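Local coordinates for CRISPR/cas2 protein (Pyrococcus horikoshii OT3, PDB 6K2E) that probably takes part in CRISPR adaptive immunity as a small dimeric Cas2-family protein, and probably binds RNA, at residues 6-11 with 62-67. Sequence-based numbering, arbitrary orientation.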
ATOM      1  N   VAL A   6      -8.380  -5.402  -4.467  1.00 23.52           N
ATOM      2  CA  VAL A   6      -7.035  -4.901  -4.747  1.00 25.42           C
ATOM      3  C   VAL A   6      -6.699  -3.712  -3.857  1.00 23.31           C
ATOM      4  O   VAL A   6      -7.577  -2.949  -3.452  1.00 23.19           O
ATOM      5  CB  VAL A   6      -6.823  -4.517  -6.230  1.00 22.76           C
ATOM      6  CG1 VAL A   6      -6.739  -5.756  -7.095  1.00 20.13           C
ATOM      7  CG2 VAL A   6      -7.909  -3.602  -6.706  1.00 28.16           C
ATOM      8  N   ILE A   7      -5.407  -3.567  -3.549  1.00 22.18           N
ATOM      9  CA  ILE A   7      -4.845  -2.373  -2.915  1.00 21.25           C
ATOM     10  C   ILE A   7      -3.724  -1.892  -3.818  1.00 18.74           C
ATOM     11  O   ILE A   7      -2.822  -2.668  -4.150  1.00 21.14           O
ATOM     12  CB  ILE A   7      -4.293  -2.630  -1.500  1.00 21.35           C
ATOM     13  CG1 ILE A   7      -5.359  -3.124  -0.546  1.00 20.58           C
ATOM     14  CG2 ILE A   7      -3.706  -1.354  -0.905  1.00 17.55           C
ATOM     15  CD1 ILE A   7      -4.755  -3.541   0.791  1.00 22.69           C
ATOM     16  N   VAL A   8      -3.813  -0.646  -4.267  1.00 18.02           N
ATOM     17  CA  VAL A   8      -2.899  -0.071  -5.254  1.00 18.62           C
ATOM     18  C   VAL A   8      -2.128   1.073  -4.613  1.00 18.94           C
ATOM     19  O   VAL A   8      -2.730   2.019  -4.092  1.00 16.32           O
ATOM     20  CB  VAL A   8      -3.634   0.408  -6.515  1.00 21.10           C
ATOM     21  CG1 VAL A   8      -2.739   1.274  -7.358  1.00 17.71           C
ATOM     22  CG2 VAL A   8      -4.117  -0.788  -7.317  1.00 23.36           C
ATOM     23  N   VAL A   9      -0.801   0.973  -4.621  1.00 17.71           N
ATOM     24  CA  VAL A   9       0.080   2.056  -4.198  1.00 18.10           C
ATOM     25  C   VAL A   9       0.924   2.453  -5.396  1.00 18.61           C
ATOM     26  O   VAL A   9       1.633   1.606  -5.956  1.00 18.75           O
ATOM     27  CB  VAL A   9       0.978   1.644  -3.020  1.00 15.19           C
ATOM     28  CG1 VAL A   9       1.541   2.854  -2.370  1.00 13.14           C
ATOM     29  CG2 VAL A   9       0.216   0.794  -2.002  1.00 14.64           C
ATOM     30  N   TYR A  10       0.841   3.722  -5.809  1.00 15.45           N
ATOM     31  CA  TYR A  10       1.647   4.178  -6.940  1.00 19.97           C
ATOM     32  C   TYR A  10       2.756   5.115  -6.496  1.00 20.47           C
ATOM     33  O   TYR A  10       2.662   5.805  -5.484  1.00 23.16           O
ATOM     34  CB  TYR A  10       0.834   4.875  -8.044  1.00 20.31           C
ATOM     35  CG  TYR A  10       0.213   6.206  -7.691  1.00 18.77           C
ATOM     36  CD1 TYR A  10       0.842   7.404  -7.991  1.00 22.34           C
ATOM     37  CD2 TYR A  10      -1.024   6.258  -7.095  1.00 20.02           C
ATOM     38  CE1 TYR A  10       0.251   8.614  -7.665  1.00 25.39           C
ATOM     39  CE2 TYR A  10      -1.615   7.437  -6.794  1.00 21.12           C
ATOM     40  CZ  TYR A  10      -0.984   8.614  -7.066  1.00 23.04           C
ATOM     41  OH  TYR A  10      -1.615   9.793  -6.735  1.00 32.93           O
ATOM     42  N   ASP A  11       3.816   5.105  -7.269  1.00 20.12           N
ATOM     43  CA  ASP A  11       4.935   6.008  -7.089  1.00 17.27           C
ATOM     44  C   ASP A  11       5.371   6.396  -8.501  1.00 21.45           C
ATOM     45  O   ASP A  11       6.017   5.609  -9.195  1.00 21.77           O
ATOM     46  CB  ASP A  11       6.027   5.349  -6.286  1.00 21.74           C
ATOM     47  CG  ASP A  11       7.183   6.257  -6.054  1.00 30.51           C
ATOM     48  OD1 ASP A  11       7.030   7.189  -5.237  1.00 28.58           O
ATOM     49  OD2 ASP A  11       8.236   6.041  -6.701  1.00 34.30           O
ATOM     50  N   VAL A  62       3.945   1.215  -9.950  1.00 20.07           N
ATOM     51  CA  VAL A  62       2.618   1.006  -9.363  1.00 21.60           C
ATOM     52  C   VAL A  62       2.581  -0.391  -8.749  1.00 23.95           C
ATOM     53  O   VAL A  62       2.820  -1.387  -9.447  1.00 24.21           O
ATOM     54  CB  VAL A  62       1.461   1.163 -10.378  1.00 20.96           C
ATOM     55  CG1 VAL A  62       0.149   1.090  -9.646  1.00 18.48           C
ATOM     56  CG2 VAL A  62       1.522   2.472 -11.177  1.00 16.23           C
ATOM     57  N   LEU A  63       2.309  -0.464  -7.448  1.00 21.01           N
ATOM     58  CA  LEU A  63       2.132  -1.743  -6.760  1.00 21.95           C
ATOM     59  C   LEU A  63       0.662  -2.153  -6.717  1.00 22.51           C
ATOM     60  O   LEU A  63      -0.168  -1.430  -6.170  1.00 22.85           O
ATOM     61  CB  LEU A  63       2.641  -1.657  -5.327  1.00 19.40           C
ATOM     62  CG  LEU A  63       4.113  -1.408  -5.087  1.00 21.26           C
ATOM     63  CD1 LEU A  63       4.394  -1.613  -3.620  1.00 16.37           C
ATOM     64  CD2 LEU A  63       4.907  -2.364  -5.947  1.00 25.53           C
ATOM     65  N   ILE A  64       0.349  -3.344  -7.215  1.00 23.65           N
ATOM     66  CA  ILE A  64      -1.021  -3.856  -7.189  1.00 22.50           C
ATOM     67  C   ILE A  64      -1.027  -5.148  -6.386  1.00 19.38           C
ATOM     68  O   ILE A  64      -0.466  -6.160  -6.822  1.00 20.36           O
ATOM     69  CB  ILE A  64      -1.593  -4.079  -8.593  1.00 23.79           C
ATOM     70  CG1 ILE A  64      -1.414  -2.808  -9.442  1.00 23.81           C
ATOM     71  CG2 ILE A  64      -3.070  -4.520  -8.480  1.00 17.57           C
ATOM     72  CD1 ILE A  64      -1.867  -2.934 -10.867  1.00 23.71           C
ATOM     73  N   TYR A  65      -1.630  -5.102  -5.202  1.00 16.99           N
ATOM     74  CA  TYR A  65      -1.788  -6.256  -4.321  1.00 20.43           C
ATOM     75  C   TYR A  65      -3.167  -6.876  -4.566  1.00 21.85           C
ATOM     76  O   TYR A  65      -4.182  -6.254  -4.264  1.00 23.48           O
ATOM     77  CB  TYR A  65      -1.650  -5.828  -2.853  1.00 19.17           C
ATOM     78  CG  TYR A  65      -0.256  -5.446  -2.419  1.00 20.10           C
ATOM     79  CD1 TYR A  65       0.620  -6.400  -1.890  1.00 20.56           C
ATOM     80  CD2 TYR A  65       0.205  -4.135  -2.551  1.00 18.15           C
ATOM     81  CE1 TYR A  65       1.910  -6.062  -1.493  1.00 16.94           C
ATOM     82  CE2 TYR A  65       1.507  -3.791  -2.166  1.00 18.04           C
ATOM     83  CZ  TYR A  65       2.341  -4.758  -1.639  1.00 17.76           C
ATOM     84  OH  TYR A  65       3.607  -4.412  -1.264  1.00 19.66           O
ATOM     85  N   ILE A  66      -3.209  -8.106  -5.058  1.00 22.09           N
ATOM     86  CA  ILE A  66      -4.462  -8.759  -5.452  1.00 25.40           C
ATOM     87  C   ILE A  66      -4.849  -9.813  -4.410  1.00 27.41           C
ATOM     88  O   ILE A  66      -4.098 -10.771  -4.185  1.00 32.25           O
ATOM     89  CB  ILE A  66      -4.341  -9.391  -6.847  1.00 24.51           C
ATOM     90  CG1 ILE A  66      -3.837  -8.347  -7.855  1.00 25.56           C
ATOM     91  CG2 ILE A  66      -5.675  -9.949  -7.271  1.00 26.03           C
ATOM     92  CD1 ILE A  66      -2.617  -8.754  -8.626  1.00 22.97           C
ATOM     93  N   PHE A  67      -6.043  -9.668  -3.812  1.00 24.90           N
ATOM     94  CA  PHE A  67      -6.563 -10.514  -2.729  1.00 28.76           C
ATOM     95  C   PHE A  67      -7.809 -11.279  -3.174  1.00 35.54           C
ATOM     96  O   PHE A  67      -8.570 -10.795  -4.023  1.00 35.70           O
ATOM     97  CB  PHE A  67      -6.927  -9.688  -1.482  1.00 24.83           C
ATOM     98  CG  PHE A  67      -5.822  -8.829  -1.000  1.00 28.89           C
ATOM     99  CD1 PHE A  67      -5.692  -7.510  -1.450  1.00 26.54           C
ATOM    100  CD2 PHE A  67      -4.895  -9.327  -0.108  1.00 26.50           C
ATOM    101  CE1 PHE A  67      -4.653  -6.715  -1.023  1.00 22.07           C
ATOM    102  CE2 PHE A  67      -3.839  -8.538   0.308  1.00 27.82           C
ATOM    103  CZ  PHE A  67      -3.732  -7.222  -0.134  1.00 25.07           C
TER
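Ile7 and Val9 pair with Tyr65 and Leu63 in an antiparallel strand-strand contact, where the first strand of the ferredoxin-like Cas2 fold meets strand 61-67, outermost in the chain's own sheet. The two axes run at 170°, and two hydrogen-bonded pairs hold them together: Ile7 N donates to Tyr65 O (3.0 Å) and Tyr65 N returns a nearly straight bond to Ile7 O (2.9 Å, N-H...O angle 173°), while Val9 and Leu63 exchange a second pair, Val9 N to Leu63 O at 2.9 Å and Leu63 N to Val9 O. Between these pairs, Val8 CA directs its hydrogen at Leu63 O, 3.2 Å from CA.

On the face shared with Val6 and Tyr10, Val8 divides its two branches. CG1, anti to the backbone N (chi1 167°), meets Val62 CG1 at 3.7 Å; CG2, anti to the carbonyl carbon, lies 4.0 Å from Ile64 CG1. An alanine here would probably open a gap beside Val62 CG1 and Ile64 CG1 and loosen the fit between the strands. Tyr65, on the reverse face with Ile7, turns its CD2 edge to the backbone Ile7 O, 3.7 Å away and near the ring plane, and Ile7 CD1 reaches Phe67 CE1 at 3.7 Å, obliquely to that ring.

Helices 17-27 and 42-55 cover the Val8 face: Val8 and Tyr10 touch Leu24, Val62 touches Leu52, and Ile64 touches Leu45. The reverse face faces the second subunit, where Tyr65 OH is hydrogen-bonded to its Glu37. Strand 35-41 flanks 6-11, and beyond 62-67 an antiparallel strand of the second subunit continues the sheet across the interface.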